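Long-range contacts in alpha-toxin (Clostridium novyi, PDB 2VK9), which belongs to the large clostridial toxins and is represented here by its catalytic domain, which has a GT-A type fold: residues S97-I105 with D126-D134; L371-K382 with Q503-Y513. All blocks are in the same frame, centred on the assembly; numbering follows the deposited sequence.

Interaction 1. Residues S97-I105 with D126-D134; sequences SKNLSFIWI and DYNIRLFYD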
loop_
_atom_site.group_PDB
_atom_site.type_symbol
_atom_site.label_atom_id
_atom_site.label_comp_id
_atom_site.label_asym_id
_atom_site.label_seq_id
_atom_site.Cartn_x
_atom_site.Cartn_y
_atom_site.Cartn_z
ATOM N N SER A 97 -14.481 -11.533 -7.794
ATOM C CA SER A 97 -14.444 -11.540 -9.258
ATOM C C SER A 97 -13.144 -12.170 -9.740
ATOM O O SER A 97 -12.101 -12.011 -9.106
ATOM C CB SER A 97 -14.563 -10.124 -9.822
ATOM O OG SER A 97 -15.771 -9.508 -9.419
ATOM N N LYS A 98 -13.204 -12.888 -10.858
ATOM C CA LYS A 98 -12.016 -13.540 -11.390
ATOM C C LYS A 98 -11.228 -12.623 -12.312
ATOM O O LYS A 98 -11.069 -12.859 -13.510
ATOM C CB LYS A 98 -12.361 -14.884 -12.007
ATOM C CG LYS A 98 -12.670 -15.870 -10.906
ATOM C CD LYS A 98 -12.834 -17.252 -11.389
ATOM C CE LYS A 98 -13.163 -18.142 -10.231
ATOM N NZ LYS A 98 -12.998 -19.567 -10.640
ATOM N N ASN A 99 -10.754 -11.550 -11.693
ATOM C CA ASN A 99 -9.845 -10.621 -12.296
ATOM C C ASN A 99 -8.571 -10.644 -11.501
ATOM O O ASN A 99 -8.606 -10.604 -10.277
ATOM C CB ASN A 99 -10.446 -9.231 -12.256
ATOM C CG ASN A 99 -11.687 -9.124 -13.096
ATOM O OD1 ASN A 99 -11.732 -9.627 -14.225
ATOM N ND2 ASN A 99 -12.709 -8.471 -12.559
ATOM N N LEU A 100 -7.446 -10.732 -12.197
ATOM C CA LEU A 100 -6.154 -10.591 -11.555
ATOM C C LEU A 100 -5.443 -9.428 -12.210
ATOM O O LEU A 100 -5.265 -9.416 -13.424
ATOM C CB LEU A 100 -5.351 -11.880 -11.701
ATOM C CG LEU A 100 -3.901 -11.923 -11.218
ATOM C CD1 LEU A 100 -3.817 -11.650 -9.733
ATOM C CD2 LEU A 100 -3.294 -13.271 -11.543
ATOM N N SER A 101 -5.051 -8.438 -11.420
ATOM C CA SER A 101 -4.477 -7.234 -12.000
ATOM C C SER A 101 -3.085 -6.960 -11.497
ATOM O O SER A 101 -2.796 -7.162 -10.325
ATOM C CB SER A 101 -5.361 -6.030 -11.722
ATOM O OG SER A 101 -6.618 -6.175 -12.362
ATOM N N PHE A 102 -2.223 -6.504 -12.396
ATOM C CA PHE A 102 -0.886 -6.052 -12.043
ATOM C C PHE A 102 -0.731 -4.658 -12.610
ATOM O O PHE A 102 -1.431 -4.286 -13.547
ATOM C CB PHE A 102 0.172 -6.968 -12.649
ATOM C CG PHE A 102 0.068 -8.394 -12.209
ATOM C CD1 PHE A 102 -0.720 -9.289 -12.906
ATOM C CD2 PHE A 102 0.767 -8.845 -11.101
ATOM C CE1 PHE A 102 -0.817 -10.615 -12.499
ATOM C CE2 PHE A 102 0.676 -10.165 -10.686
ATOM C CZ PHE A 102 -0.118 -11.054 -11.387
ATOM N N ILE A 103 0.173 -3.882 -12.033
ATOM C CA ILE A 103 0.490 -2.549 -12.538
ATOM C C ILE A 103 1.989 -2.453 -12.739
ATOM O O ILE A 103 2.753 -2.886 -11.880
ATOM C CB ILE A 103 0.122 -1.464 -11.517
ATOM C CG1 ILE A 103 -1.384 -1.446 -11.258
ATOM C CG2 ILE A 103 0.663 -0.089 -11.953
ATOM C CD1 ILE A 103 -1.747 -0.585 -10.102
ATOM N N TRP A 104 2.411 -1.901 -13.868
ATOM C CA TRP A 104 3.785 -1.449 -14.003
ATOM C C TRP A 104 3.815 -0.125 -14.737
ATOM O O TRP A 104 3.614 -0.100 -15.942
ATOM C CB TRP A 104 4.692 -2.476 -14.706
ATOM C CG TRP A 104 6.112 -2.021 -14.612
ATOM C CD1 TRP A 104 6.809 -1.322 -15.549
ATOM C CD2 TRP A 104 6.979 -2.139 -13.476
ATOM N NE1 TRP A 104 8.065 -1.026 -15.091
ATOM C CE2 TRP A 104 8.200 -1.513 -13.819
ATOM C CE3 TRP A 104 6.853 -2.732 -12.210
ATOM C CZ2 TRP A 104 9.294 -1.458 -12.938
ATOM C CZ3 TRP A 104 7.940 -2.673 -11.332
ATOM C CH2 TRP A 104 9.146 -2.044 -11.706
ATOM N N ILE A 105 4.073 0.970 -14.027
ATOM C CA ILE A 105 4.041 2.287 -14.659
ATOM C C ILE A 105 5.350 3.068 -14.613
ATOM O O ILE A 105 6.177 2.846 -13.738
ATOM C CB ILE A 105 2.934 3.172 -14.076
ATOM C CG1 ILE A 105 2.990 3.180 -12.546
ATOM C CG2 ILE A 105 1.578 2.693 -14.565
ATOM C CD1 ILE A 105 2.215 4.323 -11.917
ATOM N N ASP A 126 -8.363 -19.577 -15.425
ATOM C CA ASP A 126 -9.756 -19.218 -15.164
ATOM C C ASP A 126 -9.929 -17.751 -14.736
ATOM O O ASP A 126 -11.023 -17.342 -14.348
ATOM C CB ASP A 126 -10.345 -20.155 -14.105
ATOM C CG ASP A 126 -9.544 -20.162 -12.797
ATOM O OD1 ASP A 126 -8.335 -19.833 -12.818
ATOM O OD2 ASP A 126 -10.126 -20.511 -11.740
ATOM N N TYR A 127 -8.851 -16.970 -14.809
ATOM C CA TYR A 127 -8.884 -15.542 -14.498
ATOM C C TYR A 127 -8.689 -14.686 -15.750
ATOM O O TYR A 127 -8.012 -15.097 -16.694
ATOM C CB TYR A 127 -7.798 -15.210 -13.472
ATOM C CG TYR A 127 -8.205 -15.485 -12.041
ATOM C CD1 TYR A 127 -8.291 -16.793 -11.553
ATOM C CD2 TYR A 127 -8.511 -14.437 -11.173
ATOM C CE1 TYR A 127 -8.675 -17.049 -10.234
ATOM C CE2 TYR A 127 -8.900 -14.684 -9.852
ATOM C CZ TYR A 127 -8.981 -15.989 -9.395
ATOM O OH TYR A 127 -9.364 -16.231 -8.103
ATOM N N ASN A 128 -9.308 -13.511 -15.775
ATOM C CA ASN A 128 -8.927 -12.485 -16.719
ATOM C C ASN A 128 -7.777 -11.743 -16.067
ATOM O O ASN A 128 -7.945 -11.094 -15.018
ATOM C CB ASN A 128 -10.081 -11.534 -17.034
ATOM C CG ASN A 128 -11.196 -12.204 -17.822
ATOM O OD1 ASN A 128 -10.978 -13.204 -18.488
ATOM N ND2 ASN A 128 -12.396 -11.649 -17.744
ATOM N N ILE A 129 -6.599 -11.882 -16.672
ATOM C CA ILE A 129 -5.382 -11.316 -16.136
ATOM C C ILE A 129 -5.009 -10.083 -16.933
ATOM O O ILE A 129 -4.962 -10.119 -18.163
ATOM C CB ILE A 129 -4.245 -12.343 -16.124
ATOM C CG1 ILE A 129 -4.638 -13.531 -15.246
ATOM C CG2 ILE A 129 -2.986 -11.717 -15.571
ATOM C CD1 ILE A 129 -3.679 -14.685 -15.280
ATOM N N ARG A 130 -4.772 -8.980 -16.238
ATOM C CA ARG A 130 -4.409 -7.745 -16.909
ATOM C C ARG A 130 -3.205 -7.132 -16.247
ATOM O O ARG A 130 -2.987 -7.286 -15.051
ATOM C CB ARG A 130 -5.552 -6.737 -16.873
ATOM C CG ARG A 130 -6.749 -7.023 -17.758
ATOM C CD ARG A 130 -7.841 -6.024 -17.401
ATOM N NE ARG A 130 -9.168 -6.372 -17.897
ATOM C CZ ARG A 130 -10.021 -7.199 -17.293
ATOM N NH1 ARG A 130 -9.706 -7.801 -16.151
ATOM N NH2 ARG A 130 -11.202 -7.430 -17.839
ATOM N N LEU A 131 -2.423 -6.433 -17.057
ATOM C CA LEU A 131 -1.264 -5.700 -16.605
ATOM C C LEU A 131 -1.464 -4.264 -17.054
ATOM O O LEU A 131 -1.594 -3.977 -18.236
ATOM C CB LEU A 131 -0.004 -6.318 -17.202
ATOM C CG LEU A 131 1.390 -5.709 -17.019
ATOM C CD1 LEU A 131 1.621 -5.283 -15.595
ATOM C CD2 LEU A 131 2.368 -6.793 -17.362
ATOM N N PHE A 132 -1.529 -3.361 -16.090
ATOM C CA PHE A 132 -1.900 -2.001 -16.381
ATOM C C PHE A 132 -0.666 -1.150 -16.445
ATOM O O PHE A 132 0.233 -1.303 -15.634
ATOM C CB PHE A 132 -2.858 -1.486 -15.315
ATOM C CG PHE A 132 -4.233 -2.073 -15.421
ATOM C CD1 PHE A 132 -4.584 -3.191 -14.675
ATOM C CD2 PHE A 132 -5.172 -1.520 -16.281
ATOM C CE1 PHE A 132 -5.862 -3.743 -14.781
ATOM C CE2 PHE A 132 -6.450 -2.068 -16.392
ATOM C CZ PHE A 132 -6.796 -3.176 -15.644
ATOM N N TYR A 133 -0.616 -0.271 -17.435
ATOM C CA TYR A 133 0.466 0.681 -17.541
ATOM C C TYR A 133 -0.042 2.004 -18.097
ATOM O O TYR A 133 -1.182 2.100 -18.556
ATOM C CB TYR A 133 1.578 0.112 -18.406
ATOM C CG TYR A 133 1.408 0.294 -19.899
ATOM C CD1 TYR A 133 0.381 -0.346 -20.592
ATOM C CD2 TYR A 133 2.307 1.079 -20.625
ATOM C CE1 TYR A 133 0.245 -0.206 -21.959
ATOM C CE2 TYR A 133 2.187 1.231 -21.998
ATOM C CZ TYR A 133 1.150 0.584 -22.664
ATOM O OH TYR A 133 1.016 0.734 -24.032
ATOM N N ASP A 134 0.801 3.023 -18.039
ATOM C CA ASP A 134 0.427 4.335 -18.503
ATOM C C ASP A 134 1.297 4.720 -19.699
ATOM O O ASP A 134 2.439 5.206 -19.552
ATOM C CB ASP A 134 0.544 5.346 -17.368
ATOM C CG ASP A 134 0.006 6.701 -17.741
ATOM O OD1 ASP A 134 -0.080 7.016 -18.945
ATOM O OD2 ASP A 134 -0.337 7.467 -16.822
HETATM O O HOH W 1 -7.649 -7.880 -14.550
#
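Strands 99-103 and 128-133 run parallel as neighbours, their axes 4.4 Å apart and inclined by 24°, from Asn99 with Asn128 to Ile103 with Phe132. Six backbone hydrogen bonds join them, from Asn128 N to Lys98 O at one end to Trp104 N to Phe132 O at the other. Leu100, Phe102, Ile129 and Leu131 share one face of the sheet. Leu100 CD2 lies beside Ile129 CG1 at 3.9 Å, and both side chains point the same way. Ile129 CG2 meets the edge of the Phe102 ring, 3.9 Å from CE1. Leu131 has CG anti to its backbone N (chi1 175°), which brings CD1 to 3.7 Å from Phe102 CB. Helix 111-123 covers this face with Tyr117 and Trp120.

The other face is partly polar. Arg130 and Asn99 lie side by side, and Arg130 NH1 gives a weak bond of 3.3 Å to Asn99 OD1 in the guanidinium plane. A water accepts from Arg130 NH1 and donates to Ser101 OG and Asn128 O. The Phe132 ring turns its edge to Ser101 OG. Helix 263-278 packs on this side through Ile274.

At the N-terminal end, Lys98 CB sits over a face of the Tyr127 ring, 4.1 Å from the centroid, in a CH-pi contact. The extended Lys98 chain carries NZ to Asp126 OD2 at 3.2 Å, a salt bridge on the anti side and well out of the carboxylate plane. Lys98 NZ is held more strongly by Asp362.

This is the strand pairing of a beta-alpha-beta unit. Its chemistry is divided: apolar side chains face the connecting helix, a water bridges polar groups on the reverse, and a salt bridge to Asp362 and a hydrogen bond from Tyr127 OH to Gly361 O tie its start to a neighbouring loop.

Interaction 2. Residues L371-K382 with Q503-Y513; sequences LLSRLKAATGKK and QEIFEASNNLY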
loop_
_atom_site.group_PDB
_atom_site.type_symbol
_atom_site.label_atom_id
_atom_site.label_comp_id
_atom_site.label_asym_id
_atom_site.label_seq_id
_atom_site.Cartn_x
_atom_site.Cartn_y
_atom_site.Cartn_z
ATOM N N LEU A 371 -9.350 -8.470 1.564
ATOM C CA LEU A 371 -8.321 -9.340 2.101
ATOM C C LEU A 371 -6.955 -8.805 1.722
ATOM O O LEU A 371 -6.760 -8.300 0.616
ATOM C CB LEU A 371 -8.530 -10.781 1.659
ATOM C CG LEU A 371 -9.872 -11.366 2.122
ATOM C CD1 LEU A 371 -10.076 -12.766 1.565
ATOM C CD2 LEU A 371 -10.033 -11.355 3.646
ATOM N N LEU A 372 -6.022 -8.894 2.655
ATOM C CA LEU A 372 -4.742 -8.238 2.511
ATOM C C LEU A 372 -3.611 -9.148 2.883
ATOM O O LEU A 372 -3.746 -9.975 3.776
ATOM C CB LEU A 372 -4.681 -7.018 3.417
ATOM C CG LEU A 372 -5.394 -5.759 2.971
ATOM C CD1 LEU A 372 -5.410 -4.811 4.137
ATOM C CD2 LEU A 372 -4.665 -5.155 1.773
ATOM N N SER A 373 -2.488 -8.982 2.198
ATOM C CA SER A 373 -1.268 -9.676 2.566
ATOM C C SER A 373 -0.826 -9.143 3.916
ATOM O O SER A 373 -1.003 -7.957 4.215
ATOM C CB SER A 373 -0.180 -9.454 1.525
ATOM O OG SER A 373 -0.247 -8.136 1.006
ATOM N N ARG A 374 -0.291 -10.032 4.742
ATOM C CA ARG A 374 0.231 -9.639 6.036
ATOM C C ARG A 374 1.593 -10.255 6.232
ATOM O O ARG A 374 1.716 -11.440 6.544
ATOM C CB ARG A 374 -0.728 -10.018 7.160
ATOM C CG ARG A 374 -1.455 -8.829 7.742
ATOM C CD ARG A 374 -2.553 -9.214 8.708
ATOM N NE ARG A 374 -2.163 -10.274 9.642
ATOM C CZ ARG A 374 -1.661 -10.078 10.857
ATOM N NH1 ARG A 374 -1.464 -8.849 11.325
ATOM N NH2 ARG A 374 -1.356 -11.128 11.602
ATOM N N LEU A 375 2.617 -9.437 6.027
ATOM C CA LEU A 375 3.993 -9.906 6.053
ATOM C C LEU A 375 4.691 -9.548 7.355
ATOM O O LEU A 375 4.388 -8.525 7.979
ATOM C CB LEU A 375 4.770 -9.300 4.884
ATOM C CG LEU A 375 4.334 -9.636 3.456
ATOM C CD1 LEU A 375 5.072 -8.746 2.475
ATOM C CD2 LEU A 375 4.563 -11.112 3.159
ATOM N N LYS A 376 5.649 -10.385 7.745
ATOM C CA LYS A 376 6.461 -10.126 8.935
ATOM C C LYS A 376 7.337 -8.883 8.745
ATOM O O LYS A 376 7.797 -8.586 7.626
ATOM C CB LYS A 376 7.292 -11.360 9.324
ATOM C CG LYS A 376 6.420 -12.563 9.768
ATOM C CD LYS A 376 7.230 -13.714 10.367
ATOM C CE LYS A 376 7.922 -14.554 9.292
ATOM N NZ LYS A 376 9.098 -15.287 9.857
ATOM N N ALA A 377 7.524 -8.144 9.843
ATOM C CA ALA A 377 8.329 -6.922 9.826
ATOM C C ALA A 377 9.597 -7.130 10.661
ATOM O O ALA A 377 9.886 -8.270 11.087
ATOM C CB ALA A 377 7.502 -5.727 10.344
ATOM N N ALA A 378 10.342 -6.033 10.878
ATOM C CA ALA A 378 11.594 -6.027 11.667
ATOM C C ALA A 378 11.552 -6.897 12.943
ATOM O O ALA A 378 12.435 -7.738 13.158
ATOM C CB ALA A 378 12.009 -4.581 12.006
ATOM N N THR A 379 10.510 -6.714 13.757
ATOM C CA THR A 379 10.382 -7.410 15.051
ATOM C C THR A 379 10.026 -8.927 15.000
ATOM O O THR A 379 10.197 -9.645 15.994
ATOM C CB THR A 379 9.458 -6.605 16.052
ATOM O OG1 THR A 379 8.379 -7.433 16.521
ATOM C CG2 THR A 379 8.879 -5.338 15.395
ATOM N N GLY A 380 9.560 -9.409 13.845
ATOM C CA GLY A 380 9.038 -10.786 13.721
ATOM C C GLY A 380 7.510 -10.845 13.802
ATOM O O GLY A 380 6.909 -11.929 13.715
ATOM N N LYS A 381 6.888 -9.674 13.987
ATOM C CA LYS A 381 5.429 -9.520 13.962
ATOM C C LYS A 381 4.941 -9.176 12.548
ATOM O O LYS A 381 5.617 -8.445 11.804
ATOM C CB LYS A 381 4.975 -8.430 14.944
ATOM C CG LYS A 381 5.667 -7.070 14.750
ATOM C CD LYS A 381 4.790 -5.896 15.183
ATOM C CE LYS A 381 3.846 -5.462 14.055
ATOM N NZ LYS A 381 3.009 -4.267 14.405
ATOM N N LYS A 382 3.764 -9.699 12.192
ATOM C CA LYS A 382 3.161 -9.468 10.877
ATOM C C LYS A 382 2.534 -8.077 10.766
ATOM O O LYS A 382 2.115 -7.483 11.762
ATOM C CB LYS A 382 2.102 -10.527 10.582
ATOM C CG LYS A 382 2.634 -11.931 10.342
ATOM C CD LYS A 382 1.467 -12.896 10.199
ATOM C CE LYS A 382 1.880 -14.198 9.544
ATOM N NZ LYS A 382 0.678 -14.982 9.113
ATOM N N GLN A 503 -6.448 -7.808 13.000
ATOM C CA GLN A 503 -6.030 -7.751 11.614
ATOM C C GLN A 503 -6.161 -9.102 10.961
ATOM O O GLN A 503 -6.362 -9.190 9.757
ATOM C CB GLN A 503 -4.579 -7.323 11.520
ATOM C CG GLN A 503 -4.330 -5.899 11.922
ATOM C CD GLN A 503 -2.883 -5.499 11.771
ATOM O OE1 GLN A 503 -2.094 -6.180 11.112
ATOM N NE2 GLN A 503 -2.529 -4.376 12.375
ATOM N N GLU A 504 -6.032 -10.156 11.756
ATOM C CA GLU A 504 -6.085 -11.516 11.238
ATOM C C GLU A 504 -7.370 -11.755 10.436
ATOM O O GLU A 504 -7.366 -12.505 9.467
ATOM C CB GLU A 504 -5.923 -12.535 12.372
ATOM C CG GLU A 504 -5.426 -13.911 11.916
ATOM C CD GLU A 504 -5.076 -14.854 13.080
ATOM O OE1 GLU A 504 -4.888 -14.361 14.227
ATOM O OE2 GLU A 504 -4.984 -16.093 12.844
ATOM N N ILE A 505 -8.449 -11.083 10.833
ATOM C CA ILE A 505 -9.742 -11.148 10.151
ATOM C C ILE A 505 -9.625 -10.785 8.671
ATOM O O ILE A 505 -10.193 -11.453 7.811
ATOM C CB ILE A 505 -10.758 -10.186 10.799
ATOM C CG1 ILE A 505 -11.049 -10.594 12.240
ATOM C CG2 ILE A 505 -12.057 -10.114 9.992
ATOM C CD1 ILE A 505 -11.672 -9.472 13.066
ATOM N N PHE A 506 -8.891 -9.721 8.377
ATOM C CA PHE A 506 -8.802 -9.219 7.019
ATOM C C PHE A 506 -7.588 -9.752 6.295
ATOM O O PHE A 506 -7.185 -9.197 5.288
ATOM C CB PHE A 506 -8.750 -7.694 7.034
ATOM C CG PHE A 506 -9.972 -7.058 7.586
ATOM C CD1 PHE A 506 -10.096 -6.835 8.949
ATOM C CD2 PHE A 506 -11.003 -6.678 6.744
ATOM C CE1 PHE A 506 -11.230 -6.241 9.467
ATOM C CE2 PHE A 506 -12.141 -6.078 7.245
ATOM C CZ PHE A 506 -12.256 -5.855 8.615
ATOM N N GLU A 507 -7.002 -10.824 6.808
ATOM C CA GLU A 507 -5.786 -11.371 6.234
ATOM C C GLU A 507 -6.095 -12.306 5.072
ATOM O O GLU A 507 -6.954 -13.184 5.179
ATOM C CB GLU A 507 -4.972 -12.101 7.304
ATOM C CG GLU A 507 -3.548 -12.459 6.871
ATOM C CD GLU A 507 -2.725 -13.119 7.976
ATOM O OE1 GLU A 507 -3.311 -13.555 8.999
ATOM O OE2 GLU A 507 -1.484 -13.213 7.822
ATOM N N ALA A 508 -5.393 -12.091 3.959
ATOM C CA ALA A 508 -5.428 -12.998 2.814
ATOM C C ALA A 508 -4.509 -14.150 3.124
ATOM O O ALA A 508 -3.350 -13.935 3.495
ATOM C CB ALA A 508 -4.970 -12.296 1.553
ATOM N N SER A 509 -5.024 -15.367 2.962
ATOM C CA SER A 509 -4.278 -16.594 3.236
ATOM C C SER A 509 -2.915 -16.705 2.537
ATOM O O SER A 509 -2.702 -16.133 1.470
ATOM C CB SER A 509 -5.131 -17.793 2.861
ATOM O OG SER A 509 -4.424 -18.983 3.135
ATOM N N ASN A 510 -2.001 -17.460 3.145
ATOM C CA ASN A 510 -0.659 -17.691 2.576
ATOM C C ASN A 510 -0.601 -18.595 1.351
ATOM O O ASN A 510 0.347 -18.543 0.580
ATOM C CB ASN A 510 0.307 -18.190 3.653
ATOM C CG ASN A 510 1.022 -17.052 4.346
ATOM O OD1 ASN A 510 1.299 -16.008 3.730
ATOM N ND2 ASN A 510 1.326 -17.231 5.631
ATOM N N ASN A 511 -1.625 -19.414 1.174
ATOM C CA ASN A 511 -1.737 -20.256 -0.001
ATOM C C ASN A 511 -2.015 -19.466 -1.277
ATOM O O ASN A 511 -1.916 -19.999 -2.370
ATOM C CB ASN A 511 -2.855 -21.275 0.215
ATOM C CG ASN A 511 -2.628 -22.132 1.439
ATOM O OD1 ASN A 511 -1.492 -22.479 1.769
ATOM N ND2 ASN A 511 -3.712 -22.474 2.127
ATOM N N LEU A 512 -2.381 -18.199 -1.121
ATOM C CA LEU A 512 -2.823 -17.353 -2.218
ATOM C C LEU A 512 -1.674 -16.635 -2.922
ATOM O O LEU A 512 -1.815 -16.211 -4.058
ATOM C CB LEU A 512 -3.836 -16.334 -1.698
ATOM C CG LEU A 512 -5.351 -16.480 -1.906
ATOM C CD1 LEU A 512 -5.830 -17.898 -2.208
ATOM C CD2 LEU A 512 -6.077 -15.901 -0.700
ATOM N N TYR A 513 -0.537 -16.497 -2.251
ATOM C CA TYR A 513 0.613 -15.824 -2.842
ATOM C C TYR A 513 1.905 -16.301 -2.196
ATOM O O TYR A 513 1.918 -16.724 -1.037
ATOM C CB TYR A 513 0.495 -14.301 -2.691
ATOM C CG TYR A 513 0.623 -13.860 -1.255
ATOM C CD1 TYR A 513 -0.479 -13.892 -0.403
ATOM C CD2 TYR A 513 1.852 -13.440 -0.736
ATOM C CE1 TYR A 513 -0.371 -13.513 0.915
ATOM C CE2 TYR A 513 1.969 -13.057 0.592
ATOM C CZ TYR A 513 0.848 -13.097 1.409
ATOM O OH TYR A 513 0.927 -12.725 2.728
#
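Glu507 OE2 is gripped by two basic side chains of 371-382. Lys382 NZ donates to Glu507 OE2 at 3.1 Å on its syn lone pair, and Arg374 NE forms a longer salt bridge to the same oxygen at 3.5 Å. The lysine chain is extended beyond CG and crosses the glutamate at about a right angle. Arg374 also crosses Glu507, with guanidinium and carboxylate planes 87° apart, so the two groups do not form a flat paired bridge. The glutamate reaches the cations with CG anti to its backbone N (chi1 -168°) and an extended chain.

A bend at chi3 (44°) turns the arginine end toward Gln503. Arg374 NH1 donates to Gln503 OE1 at 2.8 Å in a bent bond. The acceptor lies near the guanidinium plane, but the donor stands above the amide plane and misses the lone pair. Gln503 NE2 bonds to Leu498 O, so both ends of the amide have partners. Lys382 CB lies over the rim of one guanidinium face, within the same hairpin.

Leu372 and Glu507 form a single backbone bridge. Leu372 N donates to Phe506 O, and Ala508 N donates to Leu372 O at 2.7 Å. Next to it, Leu371 CB packs on Ala508 CB at 3.9 Å. Farther along, the Tyr513 ring presents its edge to Leu375 CD2, which is 4.1 Å from CE2. Ser373 CB approaches Tyr513 OH at 3.7 Å. The same ring meets the rings of Phe388 and Phe287.

Strand 371-376 is the outermost strand on its side of the sheet, and the loop after helix 500-503 docks along it. One backbone bridge joins the loop to the strand, and apolar contacts flank it. The two cations would probably favour a charged Glu507, which ties this late loop to both arms of the hairpin.

Both interactions reach the same mixed sheet but touch different parts of it. Interaction 1 pairs two parallel strands within the sheet. Interaction 2 packs a loop on the outer edge formed by strand 371-376. Strands 280-283 and 382-391 lie between strand 99-103 and that edge. The contact centres are 22 Å apart, and their nearest atoms are about 7 Å apart without touching. Strand 280-283 pairs with 99-103, and Phe287, just beyond it, meets Tyr513. The residues between strand 280-283 and Phe287 fit the DXD motif of GT-A folds, so interaction 2 reaches close to that motif through Tyr513. Along the chain the two contacts follow in series.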